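Local coordinates for protein discoidin-2 (Dictyostelium discoideum, PDB 2VM9) that acts as a trimeric galactose-binding lectin, with specificity extending to N-acetylgalactosamine, and may be involved in spore coat formation, at residues E168-R174 against V243-D249; I185-F191 against K229-F235; S20-Y24 against W52-V56. The contacts are given in a common frame with arbitrary orientation. Where two conformers were deposited one is given. Residues are numbered along the deposited sequence.

Contact 1. Residues E168-R174 against V243-D249; sequences EVSIGDR and VYDLTFD
Arg174, Tyr244 and Ile171 bury the most surface where the end of strand 163-170 and the turn after it meet strand 243-254. The strand parts run antiparallel (166°, axes 4.7 Å apart). Glu168 faces Asp249 and Ser170 faces Thr247 as non-hydrogen-bonded pairs; Val169 and Phe248 form the hydrogen-bonded pair between them, with Val169 N to Phe248 O and Phe248 N to Val169 O both 2.9 Å. Ser170 OG and Thr247 OG1 also hydrogen-bond, at 2.6 Å. At Ile171 the backbone turns (phi/psi -63/-53), yet its N still reaches Leu246 O at 3.1 Å. Its mt side chain sends CD1 inward to Val243 CG1 (3.9 Å) and Leu246 CB (4.1 Å). Gly172 follows with positive phi (82°), its N donating to Asp245 OD1 at 2.9 Å. The turn thus brings Arg174 back over Tyr244. With chi1 and chi2 both m and chi3 p, the guanidinium lies flat on the Tyr244 ring (chi1 t), planes at 5° and CZ 3.7 Å from the centroid, a cation-pi stack. NE and NH2 of Arg174 both donate to Tyr244 O, at 3.0 and 2.9 Å. That carbonyl belongs to a classic beta bulge, Tyr244 and Asp245 against Asp209, with Tyr244 at phi/psi -82/-46. Asp209 is a carbohydrate-binding residue, so the stack borders the sugar site. Strand 243-254 is the middle strand of its three-stranded sheet, flanked by 163-170 and 200-211; Ile171 and Leu246 pack on Phe235 of the opposing sheet, while Phe248 touches Cys205 of the third subunit.

Contact 2. Residues I185-F191 against K229-F235; sequences IVRHVKF and KGFDLTF
Strands 185-190 and 230-235 pair in antiparallel fashion, their axes 4.6 Å apart and at 155°. Ile185-Phe235, Arg187-Leu233 and Val189-Phe231 are the hydrogen-bonded pairs, each joined by two N-to-O bonds of 2.8 to 3.0 Å between the backbones of the paired residues; Val186-Thr234, His188-Asp232 and Lys190-Gly230 are non-hydrogen-bonded. One further bond, Phe191 N to Lys229 O (2.8 Å), closes the ladder. On the face of His188, its t rotamer directs ND1 to Asp232 OD1 at 2.8 Å, a His-carboxylate hydrogen bond helped by chi1 m of Asp232. Val186, also t, sets CG1 3.5 Å from Asp232 CG. The face of Ile185, Arg187, Val189, Phe231, Leu233 and Phe235, largely apolar, looks into the beta-sandwich of the H-type lectin domain, two three-stranded antiparallel sheets, against Val169, Leu246 and Tyr250 of the opposite one. Phe231 adopts chi1 p, which places its ring face under Val189 CB (4.0 Å to the centroid). Phe191, chi1 m, folds back over Gly230, whose CA lies 3.7 Å from the ring centroid; a CB there would clash with Val189 O. The two rings are slid apart, with Phe191 CE1 3.6 Å from Phe231 CD2. Ile185, p at both chi angles, extends CD1 to Phe235 CD2 (3.4 Å). Arg187 starts m, m and then straightens at chi3, so that CG packs 3.7 Å from Phe235 CE2 while the guanidinium swings away from strand 230-235, NE and NH2 going to Ile171 O and Asp173 while NH1 of Arg187 donates back to Val186 O at 3.1 Å.

Contact 3. Residues S20-Y24 against W52-V56; sequences SSTDY and WSSSV
The backbones of 20-24, a loop leaving strand 17-20, and 52-56, which leaves the short strand 52-53, cross with end-to-end directions 74° apart, in the F5/8 type C (discoidin) beta-sandwich. No ladder forms: a single main-chain bond, Tyr24 N to Ser53 O at 2.8 Å, joins them, and the closest CA pairs are Tyr24-Ser55 (3.8 Å) and Asp23-Ser54 (4.3 Å). Thr22 is extended (-145/161), presenting its carbonyl to the indole of Trp52, with NE1 to Thr22 O 2.9 Å. Trp52 has chi1 t and chi2 64°, which brings its ring edge to the loop; NE1 also makes a weak bond to Asp23 OD1 at 2.9 Å. Ser20 OG supports that carboxylate, donating to OD1 of Asp23 at 2.6 Å, and the other oxygen forms a salt bridge with Lys31 of the third subunit. Gln61 is a further partner of Thr22 OG1, and Ser55 OG bonds Asp47 of the third subunit, a calcium ligand there, so the crossing borders a subunit interface. With chi1 p, Thr22 turns OG1 onto two consecutive amides, accepting from Ser55 N at 2.8 Å and from Val56 N at 3.2 Å.

Contacts 1 and 2 lie on the two facing sheets of the lectin domain, centres 12 Å apart, and contact 2 is nested along the chain within the loop closed by contact 1. Arg187 bridges them with a salt bridge from NH2 to Asp173 OD1 (3.2 Å), and Phe248 CD2 meets Phe235 CE1 at 3.5 Å. Contact 1 is nearer the sugar site: the side chain of Tyr244 is about 3 Å from that of Asp209, against about 11 Å for Phe235. Contact 3 belongs to the discoidin domain, its centre about 66 Å from contact 1 and 60 Å from contact 2; the side chain of Ser53 lies about 11 Å from that of the calcium ligand Asn39 of its own chain.

Contact 1. Residues E168-R174 against V243-D249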
loop_
_atom_site.group_PDB
_atom_site.type_symbol
_atom_site.label_atom_id
_atom_site.label_comp_id
_atom_site.label_asym_id
_atom_site.label_seq_id
_atom_site.Cartn_x
_atom_site.Cartn_y
_atom_site.Cartn_z
ATOM N N GLU A 168 -2.710 -9.616 24.111
ATOM C CA GLU A 168 -3.258 -10.743 24.850
ATOM C C GLU A 168 -3.965 -10.224 26.086
ATOM O O GLU A 168 -3.664 -9.139 26.588
ATOM C CB GLU A 168 -2.182 -11.750 25.216
ATOM C CG GLU A 168 -1.135 -11.313 26.222
ATOM C CD GLU A 168 -0.435 -12.538 26.842
ATOM O OE1 GLU A 168 0.329 -13.213 26.146
ATOM O OE2 GLU A 168 -0.673 -12.829 28.035
ATOM N N VAL A 169 -4.899 -11.010 26.579
ATOM C CA VAL A 169 -5.655 -10.609 27.745
ATOM C C VAL A 169 -6.053 -11.878 28.515
ATOM O O VAL A 169 -6.426 -12.865 27.907
ATOM C CB VAL A 169 -6.889 -9.728 27.345
ATOM C CG1 VAL A 169 -7.743 -10.397 26.278
ATOM C CG2 VAL A 169 -7.714 -9.310 28.564
ATOM N N SER A 170 -5.981 -11.815 29.837
ATOM C CA SER A 170 -6.339 -12.954 30.696
ATOM C C SER A 170 -7.262 -12.484 31.793
ATOM O O SER A 170 -7.384 -11.282 32.053
ATOM C CB SER A 170 -5.079 -13.533 31.365
ATOM O OG SER A 170 -4.102 -13.962 30.420
ATOM N N ILE A 171 -7.919 -13.434 32.454
ATOM C CA ILE A 171 -8.692 -13.075 33.641
ATOM C C ILE A 171 -7.728 -12.541 34.702
ATOM O O ILE A 171 -7.928 -11.438 35.230
ATOM C CB ILE A 171 -9.472 -14.286 34.187
ATOM C CG1 ILE A 171 -10.443 -14.807 33.115
ATOM C CG2 ILE A 171 -10.249 -13.878 35.470
ATOM C CD1 ILE A 171 -11.197 -16.086 33.491
ATOM N N GLY A 172 -6.687 -13.322 35.004
ATOM C CA GLY A 172 -5.595 -12.834 35.834
ATOM C C GLY A 172 -5.874 -12.890 37.314
ATOM O O GLY A 172 -5.030 -12.480 38.127
ATOM N N ASP A 173 -7.044 -13.416 37.670
ATOM C CA ASP A 173 -7.406 -13.657 39.063
ATOM C C ASP A 173 -8.526 -14.702 39.137
ATOM O O ASP A 173 -8.878 -15.312 38.124
ATOM C CB ASP A 173 -7.804 -12.351 39.775
ATOM C CG ASP A 173 -9.133 -11.777 39.302
ATOM O OD1 ASP A 173 -9.895 -12.443 38.563
ATOM O OD2 ASP A 173 -9.447 -10.626 39.713
ATOM N N ARG A 174 -9.082 -14.884 40.338
ATOM C CA ARG A 174 -10.023 -15.987 40.582
ATOM C C ARG A 174 -11.489 -15.557 40.473
ATOM O O ARG A 174 -12.385 -16.202 41.060
ATOM C CB ARG A 174 -9.761 -16.617 41.950
ATOM C CG ARG A 174 -8.309 -16.941 42.198
ATOM C CD ARG A 174 -7.791 -18.048 41.288
ATOM N NE ARG A 174 -7.433 -17.621 39.919
ATOM C CZ ARG A 174 -6.280 -17.067 39.551
ATOM N NH1 ARG A 174 -5.329 -16.811 40.463
ATOM N NH2 ARG A 174 -6.069 -16.767 38.264
ATOM N N VAL A 243 -13.732 -21.554 36.863
ATOM C CA VAL A 243 -12.669 -21.223 35.898
ATOM C C VAL A 243 -11.576 -20.453 36.637
ATOM O O VAL A 243 -11.848 -19.399 37.206
ATOM C CB VAL A 243 -13.209 -20.369 34.728
ATOM C CG1 VAL A 243 -12.049 -19.865 33.831
ATOM C CG2 VAL A 243 -14.262 -21.162 33.922
ATOM N N TYR A 244 -10.355 -21.007 36.652
ATOM C CA TYR A 244 -9.230 -20.420 37.398
ATOM C C TYR A 244 -8.573 -19.288 36.610
ATOM O O TYR A 244 -8.316 -18.198 37.147
ATOM C CB TYR A 244 -8.214 -21.535 37.707
ATOM C CG TYR A 244 -7.116 -21.146 38.648
ATOM C CD1 TYR A 244 -7.213 -21.475 40.002
ATOM C CD2 TYR A 244 -5.993 -20.458 38.201
ATOM C CE1 TYR A 244 -6.212 -21.153 40.876
ATOM C CE2 TYR A 244 -4.976 -20.110 39.084
ATOM C CZ TYR A 244 -5.106 -20.477 40.423
ATOM O OH TYR A 244 -4.127 -20.156 41.336
ATOM N N ASP A 245 -8.319 -19.534 35.326
ATOM C CA ASP A 245 -7.812 -18.483 34.434
ATOM C C ASP A 245 -8.088 -18.871 32.974
ATOM O O ASP A 245 -8.273 -20.058 32.648
ATOM C CB ASP A 245 -6.294 -18.282 34.644
ATOM C CG ASP A 245 -5.788 -16.945 34.098
ATOM O OD1 ASP A 245 -6.608 -16.042 33.867
ATOM O OD2 ASP A 245 -4.554 -16.796 33.910
ATOM N N LEU A 246 -8.164 -17.861 32.116
ATOM C CA LEU A 246 -8.237 -18.063 30.661
ATOM C C LEU A 246 -7.413 -16.972 30.051
ATOM O O LEU A 246 -7.384 -15.849 30.591
ATOM C CB LEU A 246 -9.671 -17.897 30.147
ATOM C CG LEU A 246 -10.684 -18.972 30.537
ATOM C CD1 LEU A 246 -12.099 -18.452 30.234
ATOM C CD2 LEU A 246 -10.382 -20.278 29.797
ATOM N N THR A 247 -6.790 -17.266 28.910
ATOM C CA THR A 247 -6.033 -16.249 28.170
ATOM C C THR A 247 -6.441 -16.278 26.708
ATOM O O THR A 247 -6.546 -17.352 26.122
ATOM C CB THR A 247 -4.494 -16.474 28.257
ATOM O OG1 THR A 247 -4.083 -16.463 29.627
ATOM C CG2 THR A 247 -3.750 -15.382 27.482
ATOM N N PHE A 248 -6.659 -15.095 26.133
ATOM C CA PHE A 248 -6.863 -14.963 24.682
ATOM C C PHE A 248 -5.789 -14.095 24.042
ATOM O O PHE A 248 -5.382 -13.071 24.613
ATOM C CB PHE A 248 -8.225 -14.328 24.382
ATOM C CG PHE A 248 -9.398 -15.214 24.738
ATOM C CD1 PHE A 248 -9.929 -16.088 23.786
ATOM C CD2 PHE A 248 -9.936 -15.193 26.023
ATOM C CE1 PHE A 248 -11.006 -16.944 24.103
ATOM C CE2 PHE A 248 -11.032 -16.033 26.368
ATOM C CZ PHE A 248 -11.547 -16.921 25.417
ATOM N N ASP A 249 -5.381 -14.470 22.828
ATOM C CA ASP A 249 -4.725 -13.492 21.961
ATOM C C ASP A 249 -5.836 -12.805 21.178
ATOM O O ASP A 249 -6.840 -13.434 20.815
ATOM C CB ASP A 249 -3.764 -14.174 20.994
ATOM C CG ASP A 249 -2.346 -14.294 21.563
ATOM O OD1 ASP A 249 -2.059 -13.664 22.618
ATOM O OD2 ASP A 249 -1.531 -15.025 20.963
HETATM O O HOH W 1 -11.159 -16.732 37.425
HETATM O O HOH W 2 -3.592 -15.859 37.027
#

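Contact 2. Residues I185-F191 against K229-F235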
loop_
_atom_site.group_PDB
_atom_site.type_symbol
_atom_site.label_atom_id
_atom_site.label_comp_id
_atom_site.label_asym_id
_atom_site.label_seq_id
_atom_site.Cartn_x
_atom_site.Cartn_y
_atom_site.Cartn_z
ATOM N N ILE A 185 -16.868 -11.791 33.695
ATOM C CA ILE A 185 -16.020 -10.675 34.113
ATOM C C ILE A 185 -15.494 -10.001 32.863
ATOM O O ILE A 185 -15.317 -10.649 31.829
ATOM C CB ILE A 185 -14.890 -11.097 35.040
ATOM C CG1 ILE A 185 -13.955 -12.148 34.428
ATOM C CG2 ILE A 185 -15.439 -11.571 36.359
ATOM C CD1 ILE A 185 -12.810 -11.469 33.575
ATOM N N VAL A 186 -15.264 -8.706 32.964
ATOM C CA VAL A 186 -14.838 -7.945 31.816
ATOM C C VAL A 186 -13.418 -7.501 32.103
ATOM O O VAL A 186 -13.140 -6.995 33.200
ATOM C CB VAL A 186 -15.744 -6.694 31.617
ATOM C CG1 VAL A 186 -15.058 -5.670 30.719
ATOM C CG2 VAL A 186 -17.060 -7.097 31.055
ATOM N N ARG A 187 -12.538 -7.685 31.130
ATOM C CA ARG A 187 -11.223 -7.065 31.173
ATOM C C ARG A 187 -11.175 -6.035 30.072
ATOM O O ARG A 187 -11.375 -6.364 28.903
ATOM C CB ARG A 187 -10.111 -8.101 30.967
ATOM C CG ARG A 187 -9.962 -9.065 32.124
ATOM C CD ARG A 187 -9.501 -8.325 33.376
ATOM N NE ARG A 187 -9.481 -9.179 34.559
ATOM C CZ ARG A 187 -10.458 -9.254 35.465
ATOM N NH1 ARG A 187 -11.573 -8.537 35.335
ATOM N NH2 ARG A 187 -10.318 -10.049 36.522
ATOM N N HIS A 188 -10.900 -4.780 30.440
ATOM C CA HIS A 188 -10.809 -3.766 29.411
ATOM C C HIS A 188 -9.420 -3.709 28.840
ATOM O O HIS A 188 -8.419 -3.704 29.562
ATOM C CB HIS A 188 -11.267 -2.375 29.854
ATOM C CG HIS A 188 -11.258 -1.389 28.731
ATOM N ND1 HIS A 188 -12.255 -1.337 27.781
ATOM C CD2 HIS A 188 -10.339 -0.465 28.365
ATOM C CE1 HIS A 188 -11.966 -0.399 26.897
ATOM N NE2 HIS A 188 -10.810 0.143 27.230
ATOM N N VAL A 189 -9.365 -3.733 27.514
ATOM C CA VAL A 189 -8.131 -3.739 26.763
ATOM C C VAL A 189 -8.000 -2.391 26.057
ATOM O O VAL A 189 -8.920 -1.937 25.399
ATOM C CB VAL A 189 -8.116 -4.912 25.747
ATOM C CG1 VAL A 189 -6.802 -4.956 24.973
ATOM C CG2 VAL A 189 -8.370 -6.261 26.482
ATOM N N LYS A 190 -6.857 -1.751 26.224
ATOM C CA LYS A 190 -6.579 -0.511 25.501
ATOM C C LYS A 190 -5.599 -0.858 24.388
ATOM O O LYS A 190 -4.590 -1.522 24.639
ATOM C CB LYS A 190 -5.981 0.523 26.467
ATOM C CG LYS A 190 -5.760 1.898 25.849
ATOM C CD LYS A 190 -5.095 2.857 26.850
ATOM C CE LYS A 190 -3.931 3.615 26.192
ATOM N NZ LYS A 190 -2.835 2.683 25.702
ATOM N N PHE A 191 -5.901 -0.446 23.153
ATOM C CA PHE A 191 -5.006 -0.716 22.024
ATOM C C PHE A 191 -3.717 0.075 22.247
ATOM O O PHE A 191 -3.774 1.175 22.790
ATOM C CB PHE A 191 -5.631 -0.305 20.680
ATOM C CG PHE A 191 -6.897 -1.056 20.333
ATOM C CD1 PHE A 191 -6.938 -2.461 20.392
ATOM C CD2 PHE A 191 -8.037 -0.367 19.922
ATOM C CE1 PHE A 191 -8.122 -3.154 20.067
ATOM C CE2 PHE A 191 -9.227 -1.049 19.590
ATOM C CZ PHE A 191 -9.260 -2.458 19.668
ATOM N N LYS A 229 -10.377 3.139 20.705
ATOM C CA LYS A 229 -9.321 3.093 21.719
ATOM C C LYS A 229 -9.082 1.710 22.317
ATOM O O LYS A 229 -8.012 1.441 22.837
ATOM C CB LYS A 229 -9.640 4.048 22.874
ATOM C CG LYS A 229 -9.560 5.549 22.531
ATOM C CD LYS A 229 -9.677 6.408 23.811
ATOM C CE LYS A 229 -9.588 7.917 23.487
ATOM N NZ LYS A 229 -9.823 8.784 24.705
ATOM N N GLY A 230 -10.079 0.843 22.237
ATOM C CA GLY A 230 -9.942 -0.460 22.880
ATOM C C GLY A 230 -11.219 -1.250 22.848
ATOM O O GLY A 230 -12.116 -0.964 22.072
ATOM N N PHE A 231 -11.287 -2.284 23.683
ATOM C CA PHE A 231 -12.493 -3.102 23.703
ATOM C C PHE A 231 -12.569 -3.822 25.034
ATOM O O PHE A 231 -11.638 -3.753 25.839
ATOM C CB PHE A 231 -12.470 -4.103 22.533
ATOM C CG PHE A 231 -11.450 -5.220 22.692
ATOM C CD1 PHE A 231 -11.848 -6.477 23.138
ATOM C CD2 PHE A 231 -10.098 -5.004 22.400
ATOM C CE1 PHE A 231 -10.928 -7.504 23.275
ATOM C CE2 PHE A 231 -9.157 -6.038 22.553
ATOM C CZ PHE A 231 -9.581 -7.289 22.999
ATOM N N ASP A 232 -13.679 -4.508 25.268
ATOM C CA ASP A 232 -13.796 -5.329 26.475
ATOM C C ASP A 232 -13.744 -6.799 26.084
ATOM O O ASP A 232 -14.480 -7.227 25.191
ATOM C CB ASP A 232 -15.158 -5.083 27.165
ATOM C CG ASP A 232 -15.252 -3.733 27.841
ATOM O OD1 ASP A 232 -14.234 -3.215 28.322
ATOM O OD2 ASP A 232 -16.383 -3.232 27.936
ATOM N N LEU A 233 -12.886 -7.553 26.756
ATOM C CA LEU A 233 -12.919 -9.021 26.636
ATOM C C LEU A 233 -13.805 -9.495 27.778
ATOM O O LEU A 233 -13.443 -9.348 28.954
ATOM C CB LEU A 233 -11.524 -9.599 26.773
ATOM C CG LEU A 233 -11.303 -11.034 26.224
ATOM C CD1 LEU A 233 -12.445 -11.970 26.565
ATOM C CD2 LEU A 233 -11.074 -11.039 24.737
ATOM N N THR A 234 -14.986 -9.998 27.432
ATOM C CA THR A 234 -15.876 -10.521 28.432
ATOM C C THR A 234 -15.583 -12.025 28.525
ATOM O O THR A 234 -15.709 -12.731 27.520
ATOM C CB THR A 234 -17.339 -10.255 28.060
ATOM O OG1 THR A 234 -17.551 -8.828 27.966
ATOM C CG2 THR A 234 -18.260 -10.850 29.131
ATOM N N PHE A 235 -15.149 -12.464 29.713
ATOM C CA PHE A 235 -14.863 -13.876 29.974
ATOM C C PHE A 235 -16.125 -14.426 30.599
ATOM O O PHE A 235 -16.701 -13.796 31.492
ATOM C CB PHE A 235 -13.698 -14.023 30.942
ATOM C CG PHE A 235 -12.374 -13.590 30.363
ATOM C CD1 PHE A 235 -11.513 -14.533 29.825
ATOM C CD2 PHE A 235 -11.988 -12.245 30.385
ATOM C CE1 PHE A 235 -10.278 -14.158 29.305
ATOM C CE2 PHE A 235 -10.758 -11.845 29.839
ATOM C CZ PHE A 235 -9.891 -12.808 29.301
HETATM O O HOH W 3 -6.023 3.217 22.407
#

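Contact 3. Residues S20-Y24 against W52-V56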
loop_
_atom_site.group_PDB
_atom_site.type_symbol
_atom_site.label_atom_id
_atom_site.label_comp_id
_atom_site.label_asym_id
_atom_site.label_seq_id
_atom_site.Cartn_x
_atom_site.Cartn_y
_atom_site.Cartn_z
ATOM N N SER A 20 8.271 7.753 -20.072
ATOM C CA SER A 20 8.530 7.416 -21.478
ATOM C C SER A 20 10.017 7.122 -21.737
ATOM O O SER A 20 10.920 7.554 -20.990
ATOM C CB SER A 20 8.080 8.574 -22.394
ATOM O OG SER A 20 8.753 9.774 -21.994
ATOM N N SER A 21 10.261 6.424 -22.848
ATOM C CA SER A 21 11.600 6.138 -23.333
ATOM C C SER A 21 12.258 7.478 -23.757
ATOM O O SER A 21 13.338 7.833 -23.277
ATOM C CB SER A 21 11.492 5.179 -24.519
ATOM O OG SER A 21 10.489 5.631 -25.393
ATOM N N THR A 22 11.603 8.203 -24.672
ATOM C CA THR A 22 12.061 9.531 -25.106
ATOM C C THR A 22 10.805 10.369 -25.371
ATOM O O THR A 22 9.699 9.803 -25.556
ATOM C CB THR A 22 12.929 9.484 -26.408
ATOM O OG1 THR A 22 12.122 9.045 -27.523
ATOM C CG2 THR A 22 14.157 8.543 -26.234
ATOM N N ASP A 23 10.998 11.690 -25.397
ATOM C CA ASP A 23 9.925 12.673 -25.665
ATOM C C ASP A 23 10.447 13.583 -26.765
ATOM O O ASP A 23 11.580 14.061 -26.687
ATOM C CB ASP A 23 9.688 13.576 -24.454
ATOM C CG ASP A 23 8.987 12.877 -23.310
ATOM O OD1 ASP A 23 8.334 11.818 -23.531
ATOM O OD2 ASP A 23 9.071 13.431 -22.180
ATOM N N TYR A 24 9.618 13.865 -27.769
ATOM C CA TYR A 24 10.051 14.819 -28.788
ATOM C C TYR A 24 10.560 16.109 -28.134
ATOM O O TYR A 24 11.577 16.689 -28.545
ATOM C CB TYR A 24 8.907 15.133 -29.745
ATOM C CG TYR A 24 9.471 15.746 -30.986
ATOM C CD1 TYR A 24 10.060 14.934 -31.965
ATOM C CD2 TYR A 24 9.440 17.123 -31.178
ATOM C CE1 TYR A 24 10.627 15.494 -33.116
ATOM C CE2 TYR A 24 10.006 17.699 -32.333
ATOM C CZ TYR A 24 10.599 16.874 -33.278
ATOM O OH TYR A 24 11.135 17.422 -34.437
ATOM N N TRP A 52 1.336 11.842 -26.012
ATOM C CA TRP A 52 2.788 11.687 -25.845
ATOM C C TRP A 52 3.335 11.478 -27.264
ATOM O O TRP A 52 2.737 10.726 -28.057
ATOM C CB TRP A 52 3.106 10.440 -25.024
ATOM C CG TRP A 52 4.542 9.986 -25.196
ATOM C CD1 TRP A 52 5.672 10.678 -24.829
ATOM C CD2 TRP A 52 4.991 8.744 -25.752
ATOM N NE1 TRP A 52 6.792 9.941 -25.125
ATOM C CE2 TRP A 52 6.417 8.755 -25.702
ATOM C CE3 TRP A 52 4.338 7.629 -26.296
ATOM C CZ2 TRP A 52 7.201 7.681 -26.155
ATOM C CZ3 TRP A 52 5.128 6.550 -26.770
ATOM C CH2 TRP A 52 6.533 6.587 -26.687
ATOM N N SER A 53 4.468 12.102 -27.584
ATOM C CA SER A 53 5.156 11.782 -28.858
ATOM C C SER A 53 6.630 11.506 -28.557
ATOM O O SER A 53 7.290 12.336 -27.893
ATOM C CB SER A 53 5.043 12.945 -29.853
ATOM O OG SER A 53 3.684 13.258 -30.150
ATOM N N SER A 54 7.156 10.382 -29.061
ATOM C CA SER A 54 8.548 10.023 -28.788
ATOM C C SER A 54 9.505 11.006 -29.480
ATOM O O SER A 54 9.102 11.799 -30.330
ATOM C CB SER A 54 8.847 8.586 -29.253
ATOM O OG SER A 54 8.924 8.557 -30.660
ATOM N N SER A 55 10.784 10.934 -29.123
ATOM C CA SER A 55 11.788 11.654 -29.898
ATOM C C SER A 55 12.378 10.783 -31.019
ATOM O O SER A 55 12.438 11.187 -32.189
ATOM C CB SER A 55 12.907 12.201 -29.014
ATOM O OG SER A 55 13.813 12.936 -29.843
ATOM N N VAL A 56 12.792 9.582 -30.643
ATOM C CA VAL A 56 13.355 8.582 -31.561
ATOM C C VAL A 56 12.226 7.755 -32.152
ATOM O O VAL A 56 11.295 7.377 -31.450
ATOM C CB VAL A 56 14.321 7.677 -30.771
ATOM C CG1 VAL A 56 14.804 6.495 -31.647
ATOM C CG2 VAL A 56 15.491 8.530 -30.269
#